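Local atomic coordinates of Thiol:disulfide interchange protein (PDB entry 6DXN), a protein that probably acts as a periplasmic thiol-disulfide oxidoreductase of the DsbA subfamily, exchanging disulfides with other proteins. Residues A79-A84 with M127-V133; F29-C33 with G68-L74; K61-Q66 with R139-V144. One frame throughout, in Å; residues are numbered along the deposited sequence. Where two conformers were deposited one is given.

Interaction 1: residues A79-A84 with M127-V133; sequences AVAQYA and MQSNFMV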
ATOM      1  N   ALA A  79      -4.859   8.979   3.649  1.00 13.12           N
ATOM      2  CA  ALA A  79      -5.949   9.523   2.838  1.00 14.05           C
ATOM      3  C   ALA A  79      -5.743  11.027   2.618  1.00 15.24           C
ATOM      4  O   ALA A  79      -5.892  11.516   1.494  1.00 14.49           O
ATOM      5  CB  ALA A  79      -7.272   9.223   3.494  1.00 13.95           C
ATOM      6  N   VAL A  80      -5.397  11.750   3.694  1.00 16.75           N
ATOM      7  CA  VAL A  80      -5.123  13.182   3.599  1.00 18.21           C
ATOM      8  C   VAL A  80      -3.880  13.380   2.727  1.00 19.17           C
ATOM      9  O   VAL A  80      -3.826  14.313   1.916  1.00 22.32           O
ATOM     10  CB  VAL A  80      -4.928  13.844   4.982  1.00 18.60           C
ATOM     11  CG1 VAL A  80      -4.315  15.228   4.862  1.00 20.04           C
ATOM     12  CG2 VAL A  80      -6.217  13.911   5.781  1.00 18.28           C
ATOM     13  N   ALA A  81      -2.884  12.507   2.927  1.00 19.04           N
ATOM     14  CA  ALA A  81      -1.600  12.549   2.206  1.00 19.90           C
ATOM     15  C   ALA A  81      -1.802  12.538   0.685  1.00 21.51           C
ATOM     16  O   ALA A  81      -1.111  13.269  -0.042  1.00 22.92           O
ATOM     17  CB  ALA A  81      -0.748  11.377   2.632  1.00 21.34           C
ATOM     18  N   GLN A  82      -2.744  11.710   0.219  1.00 20.01           N
ATOM     19  CA  GLN A  82      -3.036  11.530  -1.217  1.00 23.43           C
ATOM     20  C   GLN A  82      -3.932  12.665  -1.731  1.00 24.11           C
ATOM     21  O   GLN A  82      -3.820  13.068  -2.882  1.00 22.17           O
ATOM     22  CB  GLN A  82      -3.689  10.168  -1.447  1.00 21.96           C
ATOM     23  CG  GLN A  82      -2.785   9.010  -1.067  1.00 23.35           C
ATOM     24  CD  GLN A  82      -3.516   7.697  -0.979  1.00 24.84           C
ATOM     25  OE1 GLN A  82      -3.384   6.966  -0.003  1.00 30.20           O
ATOM     26  NE2 GLN A  82      -4.316   7.396  -1.988  1.00 28.55           N
ATOM     27  N   TYR A  83      -4.823  13.157  -0.865  1.00 25.36           N
ATOM     28  CA  TYR A  83      -5.718  14.267  -1.205  1.00 28.46           C
ATOM     29  C   TYR A  83      -4.888  15.546  -1.370  1.00 28.45           C
ATOM     30  O   TYR A  83      -5.135  16.343  -2.280  1.00 26.80           O
ATOM     31  CB  TYR A  83      -6.798  14.437  -0.133  1.00 30.75           C
ATOM     32  CG  TYR A  83      -7.613  15.699  -0.264  1.00 32.94           C
ATOM     33  CD1 TYR A  83      -8.691  15.770  -1.131  1.00 35.33           C
ATOM     34  CD2 TYR A  83      -7.310  16.825   0.486  1.00 35.87           C
ATOM     35  CE1 TYR A  83      -9.440  16.930  -1.260  1.00 37.60           C
ATOM     36  CE2 TYR A  83      -8.051  17.992   0.371  1.00 37.48           C
ATOM     37  CZ  TYR A  83      -9.120  18.044  -0.505  1.00 38.00           C
ATOM     38  OH  TYR A  83      -9.852  19.192  -0.619  1.00 45.19           O
ATOM     39  N   ALA A  84      -3.928  15.731  -0.453  1.00 26.12           N
ATOM     40  CA  ALA A  84      -3.003  16.857  -0.489  1.00 26.84           C
ATOM     41  C   ALA A  84      -1.918  16.580  -1.536  1.00 27.95           C
ATOM     42  O   ALA A  84      -1.134  17.467  -1.889  1.00 31.81           O
ATOM     43  CB  ALA A  84      -2.399  17.072   0.875  1.00 27.60           C
HETATM   44  N   MSE A 127      -8.830  19.032   6.180  1.00 28.16           N
HETATM   45  CA  MSE A 127      -8.762  17.880   5.273  1.00 28.64           C
HETATM   46  C   MSE A 127      -9.369  16.644   5.889  1.00 28.06           C
HETATM   47  O   MSE A 127     -10.022  15.866   5.201  1.00 26.31           O
HETATM   48  CB  MSE A 127      -7.313  17.688   4.815  1.00 32.12           C
HETATM   49  CG  MSE A 127      -6.984  18.823   3.838  1.00 37.68           C
HETATM   50 SE   MSE A 127      -5.209  18.661   2.994  1.00 46.11          SE
HETATM   51  CE  MSE A 127      -4.049  18.585   4.580  1.00 44.94           C
ATOM     52  N   GLN A 128      -9.174  16.466   7.200  1.00 26.17           N
ATOM     53  CA  GLN A 128      -9.743  15.318   7.910  1.00 25.78           C
ATOM     54  C   GLN A 128     -11.263  15.249   7.709  1.00 24.36           C
ATOM     55  O   GLN A 128     -11.849  14.165   7.792  1.00 23.82           O
ATOM     56  CB  GLN A 128      -9.472  15.402   9.412  1.00 25.11           C
ATOM     57  CG  GLN A 128      -8.055  15.041   9.826  1.00 26.12           C
ATOM     58  CD  GLN A 128      -7.831  15.368  11.283  1.00 24.91           C
ATOM     59  OE1 GLN A 128      -7.830  16.527  11.679  1.00 27.72           O
ATOM     60  NE2 GLN A 128      -7.628  14.343  12.094  1.00 22.40           N
ATOM     61  N   SER A 129     -11.883  16.410   7.446  1.00 24.40           N
ATOM     62  CA  SER A 129     -13.331  16.520   7.303  1.00 24.86           C
ATOM     63  C   SER A 129     -13.785  16.252   5.857  1.00 25.49           C
ATOM     64  O   SER A 129     -14.880  15.740   5.642  1.00 25.76           O
ATOM     65  CB  SER A 129     -13.792  17.887   7.746  1.00 25.39           C
ATOM     66  OG  SER A 129     -13.277  18.215   9.027  1.00 25.56           O
ATOM     67  N   ASN A 130     -12.932  16.625   4.896  1.00 23.83           N
ATOM     68  CA  ASN A 130     -13.191  16.536   3.448  1.00 24.03           C
ATOM     69  C   ASN A 130     -13.927  15.234   3.082  1.00 21.20           C
ATOM     70  O   ASN A 130     -13.584  14.126   3.522  1.00 18.01           O
ATOM     71  CB  ASN A 130     -11.893  16.740   2.661  1.00 24.31           C
ATOM     72  CG  ASN A 130     -12.086  16.670   1.162  1.00 26.09           C
ATOM     73  OD1 ASN A 130     -12.111  15.586   0.582  1.00 24.13           O
ATOM     74  ND2 ASN A 130     -12.154  17.825   0.521  1.00 26.61           N
ATOM     75  N   PHE A 131     -14.938  15.386   2.228  1.00 19.63           N
ATOM     76  CA  PHE A 131     -15.769  14.255   1.796  1.00 19.19           C
ATOM     77  C   PHE A 131     -14.943  13.187   1.056  1.00 16.95           C
ATOM     78  O   PHE A 131     -15.198  12.011   1.235  1.00 15.82           O
ATOM     79  CB  PHE A 131     -16.969  14.744   0.972  1.00 18.10           C
ATOM     80  CG  PHE A 131     -16.671  15.208  -0.433  1.00 18.99           C
ATOM     81  CD1 PHE A 131     -16.706  14.308  -1.490  1.00 18.93           C
ATOM     82  CD2 PHE A 131     -16.398  16.542  -0.712  1.00 18.16           C
ATOM     83  CE1 PHE A 131     -16.446  14.726  -2.786  1.00 17.85           C
ATOM     84  CE2 PHE A 131     -16.130  16.959  -2.008  1.00 17.33           C
ATOM     85  CZ  PHE A 131     -16.150  16.048  -3.044  1.00 19.01           C
HETATM   86  N   MSE A 132     -13.960  13.609   0.249  0.50 18.01           N
HETATM   87  CA  MSE A 132     -13.142  12.653  -0.523  0.50 19.21           C
HETATM   88  C   MSE A 132     -12.206  11.907   0.391  0.50 18.96           C
HETATM   89  O   MSE A 132     -11.933  10.734   0.176  0.50 20.82           O
HETATM   90  CB  MSE A 132     -12.334  13.313  -1.641  0.50 19.80           C
HETATM   91  CG  MSE A 132     -13.227  13.621  -2.841  0.50 20.09           C
HETATM   92 SE   MSE A 132     -12.433  15.023  -3.969  0.50 20.57          SE
HETATM   93  CE  MSE A 132     -11.163  13.870  -4.938  0.50 20.21           C
ATOM     94  N   VAL A 133     -11.717  12.597   1.426  1.00 18.65           N
ATOM     95  CA  VAL A 133     -10.790  11.999   2.405  1.00 18.25           C
ATOM     96  C   VAL A 133     -11.517  10.873   3.154  1.00 17.63           C
ATOM     97  O   VAL A 133     -11.010   9.756   3.262  1.00 17.71           O
ATOM     98  CB  VAL A 133     -10.221  13.073   3.354  1.00 16.45           C
ATOM     99  CG1 VAL A 133      -9.595  12.481   4.611  1.00 17.82           C
ATOM    100  CG2 VAL A 133      -9.228  13.960   2.627  1.00 16.76           C
TER
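This is helix-to-helix packing inside the helical insertion that DsbA proteins carry within their thioredoxin fold: the C-terminal end of helix 71-83 lies against the break between helices 121-129 and 131-146. The two segments bury 430 Å² between them, mostly between apolar side chains. Val80 reaches both helices of the break, with CG1 3.4 Å from CE of Met127 (selenomethionine here) and CG2 3.9 Å from CG1 of Val133. One residue earlier, Ala79 makes the closest backbone approach, its CA 5.5 Å from that of Val133, a spacing that a methyl side chain permits. Tyr83 has the largest area covered, 102 Å². Its CB meets CG2 of Val133 at 3.7 Å and its CE2 meets CG of Met127 at 3.7 Å, while the selenium of Met127 sits at the ring edge, 5.0 Å from the centroid, in a Met-aromatic contact. Met127 also touches Ile119, which extends the apolar patch. At the break, Asn130 is the N-cap of helix 131-146: OD1 accepts from Val133 N at 3.1 Å and, weakly, from Met132 N at 2.7 Å. Its ND2 stands 2.9 Å from Tyr83 OH, but the angle is too poor for a hydrogen bond.

Interaction 2: residues F29-C33 with G68-L74; sequences FSFYC and GPLGPAL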
ATOM      1  N   PHE A  29      -0.987  -2.478   3.276  1.00 14.46           N
ATOM      2  CA  PHE A  29       0.213  -2.300   4.044  1.00 15.18           C
ATOM      3  C   PHE A  29      -0.105  -1.646   5.393  1.00 14.42           C
ATOM      4  O   PHE A  29      -1.219  -1.191   5.643  1.00 14.46           O
ATOM      5  CB  PHE A  29       1.195  -1.429   3.253  1.00 15.62           C
ATOM      6  CG  PHE A  29       0.900   0.046   3.307  1.00 15.61           C
ATOM      7  CD1 PHE A  29      -0.097   0.610   2.523  1.00 15.61           C
ATOM      8  CD2 PHE A  29       1.615   0.873   4.160  1.00 15.66           C
ATOM      9  CE1 PHE A  29      -0.370   1.967   2.593  1.00 14.79           C
ATOM     10  CE2 PHE A  29       1.348   2.230   4.225  1.00 15.15           C
ATOM     11  CZ  PHE A  29       0.356   2.775   3.438  1.00 14.98           C
ATOM     12  N   SER A  30       0.917  -1.616   6.248  1.00 13.83           N
ATOM     13  CA  SER A  30       0.840  -0.990   7.538  1.00 14.95           C
ATOM     14  C   SER A  30       2.156  -0.252   7.772  1.00 15.51           C
ATOM     15  O   SER A  30       3.236  -0.796   7.507  1.00 13.79           O
ATOM     16  CB  SER A  30       0.565  -1.993   8.629  1.00 14.90           C
ATOM     17  OG  SER A  30       0.623  -1.371   9.893  1.00 16.06           O
ATOM     18  N   PHE A  31       2.057   0.988   8.253  1.00 14.78           N
ATOM     19  CA  PHE A  31       3.255   1.736   8.521  1.00 15.55           C
ATOM     20  C   PHE A  31       4.048   1.096   9.674  1.00 14.96           C
ATOM     21  O   PHE A  31       5.170   1.479   9.892  1.00 16.73           O
ATOM     22  CB  PHE A  31       2.944   3.204   8.809  1.00 14.83           C
ATOM     23  CG  PHE A  31       2.628   4.041   7.601  1.00 14.08           C
ATOM     24  CD1 PHE A  31       3.645   4.458   6.756  1.00 14.47           C
ATOM     25  CD2 PHE A  31       1.332   4.453   7.328  1.00 13.30           C
ATOM     26  CE1 PHE A  31       3.369   5.251   5.655  1.00 14.44           C
ATOM     27  CE2 PHE A  31       1.059   5.244   6.226  1.00 12.98           C
ATOM     28  CZ  PHE A  31       2.071   5.631   5.383  1.00 13.16           C
ATOM     29  N   TYR A  32       3.436   0.150  10.405  1.00 16.14           N
ATOM     30  CA  TYR A  32       4.090  -0.571  11.532  1.00 16.74           C
ATOM     31  C   TYR A  32       4.855  -1.812  11.048  1.00 17.53           C
ATOM     32  O   TYR A  32       5.689  -2.366  11.780  1.00 17.62           O
ATOM     33  CB  TYR A  32       3.068  -1.142  12.523  1.00 16.43           C
ATOM     34  CG  TYR A  32       2.377  -0.202  13.475  1.00 16.39           C
ATOM     35  CD1 TYR A  32       1.197   0.440  13.126  1.00 16.17           C
ATOM     36  CD2 TYR A  32       2.854  -0.020  14.766  1.00 17.69           C
ATOM     37  CE1 TYR A  32       0.538   1.275  14.015  1.00 16.33           C
ATOM     38  CE2 TYR A  32       2.206   0.812  15.667  1.00 17.16           C
ATOM     39  CZ  TYR A  32       1.042   1.458  15.290  1.00 16.93           C
ATOM     40  OH  TYR A  32       0.399   2.285  16.169  1.00 17.91           O
ATOM     41  N   CYS A  33       4.535  -2.265   9.833  1.00 16.16           N
ATOM     42  CA  CYS A  33       5.080  -3.504   9.247  1.00 18.46           C
ATOM     43  C   CYS A  33       6.480  -3.289   8.649  1.00 17.29           C
ATOM     44  O   CYS A  33       6.654  -2.484   7.740  1.00 17.81           O
ATOM     45  CB  CYS A  33       4.112  -4.011   8.181  1.00 18.76           C
ATOM     46  SG  CYS A  33       4.560  -5.604   7.449  1.00 23.25           S
ATOM     47  N   GLY A  68      -2.284  -2.150  15.054  1.00 20.99           N
ATOM     48  CA  GLY A  68      -1.643  -1.221  16.015  1.00 20.40           C
ATOM     49  C   GLY A  68      -2.558  -0.108  16.531  1.00 18.92           C
ATOM     50  O   GLY A  68      -3.623   0.159  15.974  1.00 19.67           O
ATOM     51  N   PRO A  69      -2.156   0.576  17.628  1.00 19.14           N
ATOM     52  CA  PRO A  69      -2.937   1.680  18.192  1.00 18.99           C
ATOM     53  C   PRO A  69      -3.221   2.847  17.225  1.00 18.21           C
ATOM     54  O   PRO A  69      -4.332   3.358  17.202  1.00 17.33           O
ATOM     55  CB  PRO A  69      -2.090   2.219  19.361  1.00 18.99           C
ATOM     56  CG  PRO A  69      -0.996   1.194  19.612  1.00 19.70           C
ATOM     57  CD  PRO A  69      -0.957   0.262  18.419  1.00 19.22           C
ATOM     58  N   LEU A  70      -2.212   3.243  16.438  1.00 18.12           N
ATOM     59  CA  LEU A  70      -2.311   4.392  15.502  1.00 17.92           C
ATOM     60  C   LEU A  70      -2.980   4.018  14.170  1.00 16.70           C
ATOM     61  O   LEU A  70      -3.252   4.918  13.351  1.00 15.98           O
ATOM     62  CB  LEU A  70      -0.900   4.922  15.222  1.00 18.65           C
ATOM     63  CG  LEU A  70      -0.201   5.619  16.385  1.00 20.15           C
ATOM     64  CD1 LEU A  70       1.290   5.756  16.124  1.00 21.05           C
ATOM     65  CD2 LEU A  70      -0.830   6.976  16.656  1.00 20.82           C
ATOM     66  N   GLY A  71      -3.191   2.716  13.937  1.00 14.91           N
ATOM     67  CA  GLY A  71      -3.778   2.207  12.681  1.00 14.43           C
ATOM     68  C   GLY A  71      -4.787   3.172  12.059  1.00 13.07           C
ATOM     69  O   GLY A  71      -4.582   3.658  10.951  1.00 12.49           O
ATOM     70  N   PRO A  72      -5.912   3.474  12.742  1.00 13.58           N
ATOM     71  CA  PRO A  72      -6.908   4.408  12.209  1.00 13.36           C
ATOM     72  C   PRO A  72      -6.344   5.802  11.877  1.00 13.57           C
ATOM     73  O   PRO A  72      -6.546   6.284  10.772  1.00 12.63           O
ATOM     74  CB  PRO A  72      -7.960   4.464  13.333  1.00 14.00           C
ATOM     75  CG  PRO A  72      -7.815   3.124  14.018  1.00 13.89           C
ATOM     76  CD  PRO A  72      -6.318   2.895  14.035  1.00 14.15           C
ATOM     77  N   ALA A  73      -5.608   6.419  12.817  1.00 12.78           N
ATOM     78  CA  ALA A  73      -5.050   7.765  12.583  1.00 11.96           C
ATOM     79  C   ALA A  73      -4.197   7.776  11.307  1.00 11.32           C
ATOM     80  O   ALA A  73      -4.213   8.751  10.575  1.00 11.08           O
ATOM     81  CB  ALA A  73      -4.248   8.227  13.774  1.00 11.85           C
ATOM     82  N   LEU A  74      -3.453   6.685  11.094  1.00 10.49           N
ATOM     83  CA  LEU A  74      -2.571   6.471   9.953  1.00 11.06           C
ATOM     84  C   LEU A  74      -3.370   6.281   8.649  1.00 11.33           C
ATOM     85  O   LEU A  74      -2.955   6.789   7.628  1.00 11.31           O
ATOM     86  CB  LEU A  74      -1.675   5.261  10.238  1.00 10.87           C
ATOM     87  CG  LEU A  74      -0.607   5.472  11.310  1.00 10.13           C
ATOM     88  CD1 LEU A  74      -0.022   4.148  11.769  1.00 10.40           C
ATOM     89  CD2 LEU A  74       0.485   6.420  10.826  1.00 10.12           C
TER
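Tyr32, with 110 Å² covered, dominates this contact; Leu74 (60 Å²) and Phe31 (49 Å²) supply most of the rest. The phenol of Tyr32 reaches across to the start of helix 71-83, where its OH accepts a hydrogen bond from Leu70 N (2.8 Å, N-H...O angle 160°). One face of the ring is covered by Gly68, whose CA lies 4.2 Å from the centroid and 25° off the normal, a CH-pi contact. A CB on Gly68 would come within 2.5 Å of Tyr32 CE1, and the glycine's phi of 71° by itself favours this residue type. Leu74 bridges the two aromatics, CD1 at 3.7 Å from Tyr32 CE1 and CD2 at 4.1 Å from Phe31 CD2. Both rings belong to a type I turn, Ser30 to Cys33, that joins strand 25-29 to helix 34-41 in the thioredoxin fold. Cys33, at the N-cap of that helix, begins the CxxC motif with Cys36, predicted to be redox-active and here not joined as a disulfide. Within the turn, Cys33 N bonds to Ser30 O at 3.0 Å, and Ser30 OG accepts from Tyr32 N at 3.2 Å, an ST turn. Phe31 also packs on Leu94, Phe95 and Leu98 of helix 87-99.

Interaction 3: residues K61-Q66 with R139-V144; sequences KYHVSQ and RQDNLV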
ATOM      1  N   LYS A  61      -2.219   2.027  -2.752  1.00 17.34           N
ATOM      2  CA  LYS A  61      -1.768   1.556  -1.465  1.00 16.34           C
ATOM      3  C   LYS A  61      -2.868   1.849  -0.450  1.00 15.15           C
ATOM      4  O   LYS A  61      -3.263   2.996  -0.257  1.00 16.68           O
ATOM      5  CB  LYS A  61      -0.408   2.163  -1.111  1.00 15.76           C
ATOM      6  CG  LYS A  61       0.722   1.718  -2.024  1.00 15.82           C
ATOM      7  CD  LYS A  61       2.105   1.964  -1.495  1.00 15.18           C
ATOM      8  CE  LYS A  61       2.423   1.119  -0.278  1.00 14.97           C
ATOM      9  NZ  LYS A  61       3.835   1.281   0.131  1.00 15.39           N
ATOM     10  N   TYR A  62      -3.373   0.776   0.157  1.00 15.20           N
ATOM     11  CA  TYR A  62      -4.431   0.838   1.150  1.00 15.80           C
ATOM     12  C   TYR A  62      -3.841   0.492   2.521  1.00 15.32           C
ATOM     13  O   TYR A  62      -3.293  -0.586   2.717  1.00 15.60           O
ATOM     14  CB  TYR A  62      -5.568  -0.080   0.705  1.00 15.77           C
ATOM     15  CG  TYR A  62      -6.463   0.478  -0.374  1.00 16.43           C
ATOM     16  CD1 TYR A  62      -6.070   1.524  -1.198  1.00 16.93           C
ATOM     17  CD2 TYR A  62      -7.664  -0.143  -0.667  1.00 16.04           C
ATOM     18  CE1 TYR A  62      -6.900   2.012  -2.200  1.00 17.27           C
ATOM     19  CE2 TYR A  62      -8.496   0.327  -1.665  1.00 17.13           C
ATOM     20  CZ  TYR A  62      -8.114   1.401  -2.442  1.00 17.73           C
ATOM     21  OH  TYR A  62      -8.955   1.842  -3.430  1.00 19.59           O
ATOM     22  N   HIS A  63      -3.963   1.436   3.460  1.00 14.51           N
ATOM     23  CA  HIS A  63      -3.446   1.251   4.804  1.00 14.70           C
ATOM     24  C   HIS A  63      -4.429   0.409   5.637  1.00 14.39           C
ATOM     25  O   HIS A  63      -5.622   0.572   5.520  1.00 14.83           O
ATOM     26  CB  HIS A  63      -3.109   2.610   5.433  1.00 14.07           C
ATOM     27  CG  HIS A  63      -2.299   2.445   6.665  1.00 14.75           C
ATOM     28  ND1 HIS A  63      -2.833   2.583   7.921  1.00 14.61           N
ATOM     29  CD2 HIS A  63      -1.018   2.045   6.837  1.00 15.59           C
ATOM     30  CE1 HIS A  63      -1.905   2.326   8.815  1.00 15.35           C
ATOM     31  NE2 HIS A  63      -0.793   1.979   8.180  1.00 14.58           N
ATOM     32  N   VAL A  64      -3.888  -0.486   6.479  1.00 16.00           N
ATOM     33  CA  VAL A  64      -4.670  -1.406   7.349  1.00 16.85           C
ATOM     34  C   VAL A  64      -4.905  -0.746   8.720  1.00 18.50           C
ATOM     35  O   VAL A  64      -3.993  -0.677   9.553  1.00 18.85           O
ATOM     36  CB  VAL A  64      -3.951  -2.762   7.489  1.00 17.11           C
ATOM     37  CG1 VAL A  64      -4.636  -3.687   8.488  1.00 17.21           C
ATOM     38  CG2 VAL A  64      -3.791  -3.458   6.143  1.00 16.53           C
ATOM     39  N   SER A  65      -6.152  -0.318   8.961  1.00 19.73           N
ATOM     40  CA  SER A  65      -6.555   0.400  10.191  1.00 21.74           C
ATOM     41  C   SER A  65      -6.558  -0.501  11.436  1.00 22.29           C
ATOM     42  O   SER A  65      -6.295  -0.017  12.539  1.00 22.57           O
ATOM     43  CB  SER A  65      -7.921   1.027  10.032  1.00 22.73           C
ATOM     44  OG  SER A  65      -7.901   2.107   9.118  1.00 24.02           O
ATOM     45  N   GLN A  66      -6.858  -1.790  11.249  1.00 21.25           N
ATOM     46  CA  GLN A  66      -6.995  -2.726  12.369  1.00 24.28           C
ATOM     47  C   GLN A  66      -5.629  -3.166  12.929  1.00 24.35           C
ATOM     48  O   GLN A  66      -5.581  -4.031  13.801  1.00 26.45           O
ATOM     49  CB  GLN A  66      -7.843  -3.925  11.932  1.00 25.70           C
ATOM     50  CG  GLN A  66      -7.173  -4.819  10.897  1.00 26.61           C
ATOM     51  CD  GLN A  66      -8.082  -5.920  10.405  1.00 27.99           C
ATOM     52  OE1 GLN A  66      -9.302  -5.867  10.563  1.00 28.66           O
ATOM     53  NE2 GLN A  66      -7.488  -6.923   9.775  1.00 30.92           N
ATOM     54  N   ARG A 139     -13.146   3.301   2.077  1.00 18.37           N
ATOM     55  CA  ARG A 139     -12.761   2.371   0.993  1.00 19.05           C
ATOM     56  C   ARG A 139     -11.664   1.416   1.486  1.00 18.36           C
ATOM     57  O   ARG A 139     -11.727   0.197   1.265  1.00 18.21           O
ATOM     58  CB  ARG A 139     -12.273   3.174  -0.221  1.00 19.25           C
ATOM     59  CG  ARG A 139     -11.706   2.356  -1.377  1.00 20.06           C
ATOM     60  CD  ARG A 139     -12.733   1.502  -2.101  1.00 22.00           C
ATOM     61  NE  ARG A 139     -12.228   0.954  -3.357  1.00 22.28           N
ATOM     62  CZ  ARG A 139     -12.940   0.200  -4.194  1.00 24.30           C
ATOM     63  NH1 ARG A 139     -14.188  -0.125  -3.896  1.00 19.83           N
ATOM     64  NH2 ARG A 139     -12.403  -0.224  -5.329  1.00 21.20           N
ATOM     65  N   GLN A 140     -10.640   1.996   2.110  1.00 19.61           N
ATOM     66  CA  GLN A 140      -9.494   1.254   2.642  1.00 20.19           C
ATOM     67  C   GLN A 140      -9.952   0.201   3.666  1.00 19.75           C
ATOM     68  O   GLN A 140      -9.578  -0.964   3.549  1.00 21.50           O
ATOM     69  CB  GLN A 140      -8.477   2.246   3.215  1.00 21.39           C
ATOM     70  CG  GLN A 140      -7.631   2.924   2.139  1.00 21.63           C
ATOM     71  CD  GLN A 140      -6.837   4.099   2.658  1.00 23.59           C
ATOM     72  OE1 GLN A 140      -5.616   4.045   2.783  1.00 25.88           O
ATOM     73  NE2 GLN A 140      -7.533   5.169   3.004  1.00 25.67           N
ATOM     74  N   ASP A 141     -10.763   0.611   4.651  1.00 17.67           N
ATOM     75  CA  ASP A 141     -11.260  -0.284   5.706  1.00 17.36           C
ATOM     76  C   ASP A 141     -12.195  -1.363   5.127  1.00 16.51           C
ATOM     77  O   ASP A 141     -12.127  -2.541   5.503  1.00 14.23           O
ATOM     78  CB  ASP A 141     -11.978   0.508   6.804  1.00 18.58           C
ATOM     79  CG  ASP A 141     -11.096   1.474   7.583  1.00 19.77           C
ATOM     80  OD1 ASP A 141      -9.856   1.265   7.608  1.00 20.19           O
ATOM     81  OD2 ASP A 141     -11.656   2.435   8.163  1.00 20.64           O
ATOM     82  N   ASN A 142     -13.073  -0.956   4.207  1.00 16.65           N
ATOM     83  CA  ASN A 142     -14.057  -1.869   3.627  1.00 17.54           C
ATOM     84  C   ASN A 142     -13.376  -2.995   2.827  1.00 18.39           C
ATOM     85  O   ASN A 142     -13.796  -4.151   2.901  1.00 18.61           O
ATOM     86  CB  ASN A 142     -15.034  -1.123   2.715  1.00 18.89           C
ATOM     87  CG  ASN A 142     -16.152  -2.012   2.213  1.00 19.29           C
ATOM     88  OD1 ASN A 142     -16.734  -2.779   2.980  1.00 19.48           O
ATOM     89  ND2 ASN A 142     -16.463  -1.907   0.934  1.00 18.21           N
ATOM     90  N   LEU A 143     -12.335  -2.654   2.064  1.00 17.68           N
ATOM     91  CA  LEU A 143     -11.655  -3.658   1.221  1.00 18.31           C
ATOM     92  C   LEU A 143     -10.787  -4.606   2.060  1.00 17.57           C
ATOM     93  O   LEU A 143     -10.633  -5.772   1.685  1.00 16.46           O
ATOM     94  CB  LEU A 143     -10.866  -2.966   0.105  1.00 18.31           C
ATOM     95  CG  LEU A 143     -11.639  -2.780  -1.207  1.00 19.73           C
ATOM     96  CD1 LEU A 143     -13.032  -2.223  -0.982  1.00 20.08           C
ATOM     97  CD2 LEU A 143     -10.873  -1.905  -2.175  1.00 20.77           C
ATOM     98  N   VAL A 144     -10.240  -4.127   3.183  1.00 16.74           N
ATOM     99  CA  VAL A 144      -9.457  -5.024   4.042  1.00 16.97           C
ATOM    100  C   VAL A 144     -10.379  -6.167   4.496  1.00 17.89           C
ATOM    101  O   VAL A 144      -9.953  -7.325   4.584  1.00 18.77           O
ATOM    102  CB  VAL A 144      -8.802  -4.275   5.221  1.00 17.64           C
ATOM    103  CG1 VAL A 144      -8.356  -5.214   6.332  1.00 17.70           C
ATOM    104  CG2 VAL A 144      -7.644  -3.414   4.752  1.00 17.45           C
TER
HETATM  105  O   HOH W   1      -7.860  -0.326   6.607  1.00 12.46           O
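Three hydrogen bonds, one of them weak, and one water tie residues 61-66 to helix 131-146. His63 N donates to Gln140 OE1 (3.2 Å, angle 174°), an almost linear bond, while Gln140 NE2 turns back to Leu136 O in its own helix. Ser65 OG donates to Asp141 OD1 at 2.6 Å and also pairs with Thr75, which in turn bonds to His63 ND1. Water 1 ties the same carboxylate to the backbone: it donates to Asp141 OD1 (2.7 Å) and His63 O (2.6 Å) and accepts from Ser65 N (2.9 Å). In the thioredoxin fold strand 60-63 is an edge of the sheet, its Tyr62 backbone bonded to strand 25-29; Lys61 points away, to Asp46 and Glu91. The axis of residues 139-144 crosses that of residues 61-63 at 85°, 7.8 Å away at closest approach. Between them lies the Tyr62 ring, with Gln140 CG over one face, 4.1 Å from the centroid in a CH-pi contact, and Leu143 CD2 at the edge, 3.3 Å from CE2. Its OH receives a weak bond from Arg139 NE (3.4 Å); the stronger partner of Arg139 is Gln21 O, reached through NH2. Val64 CG2 meets Val144 CG2 at 4.1 Å.

In the fold
Interaction 3 is the buried one, its centre about 9 Å from the centre of the chain, and the most polar, with three direct hydrogen bonds, one weak, and a water between the helix and the edge strand with the loop after it. Interaction 1, centred about 17 Å from the chain centre, uses the same helix 131-146 at its other end and relies on apolar packing; interaction 2, centred about 12 Å from it, combines one hydrogen bond with aromatic and leucine contacts. Helix 71-83 enters interaction 2 by its N-terminal end and interaction 1 by its C-terminal end. Interactions 2 and 3 touch directly: Phe31 N lies 3.0 Å from His63 NE2. Ala79 CB approaches Gln140 NE2 at 4.1 Å, joining interactions 1 and 3.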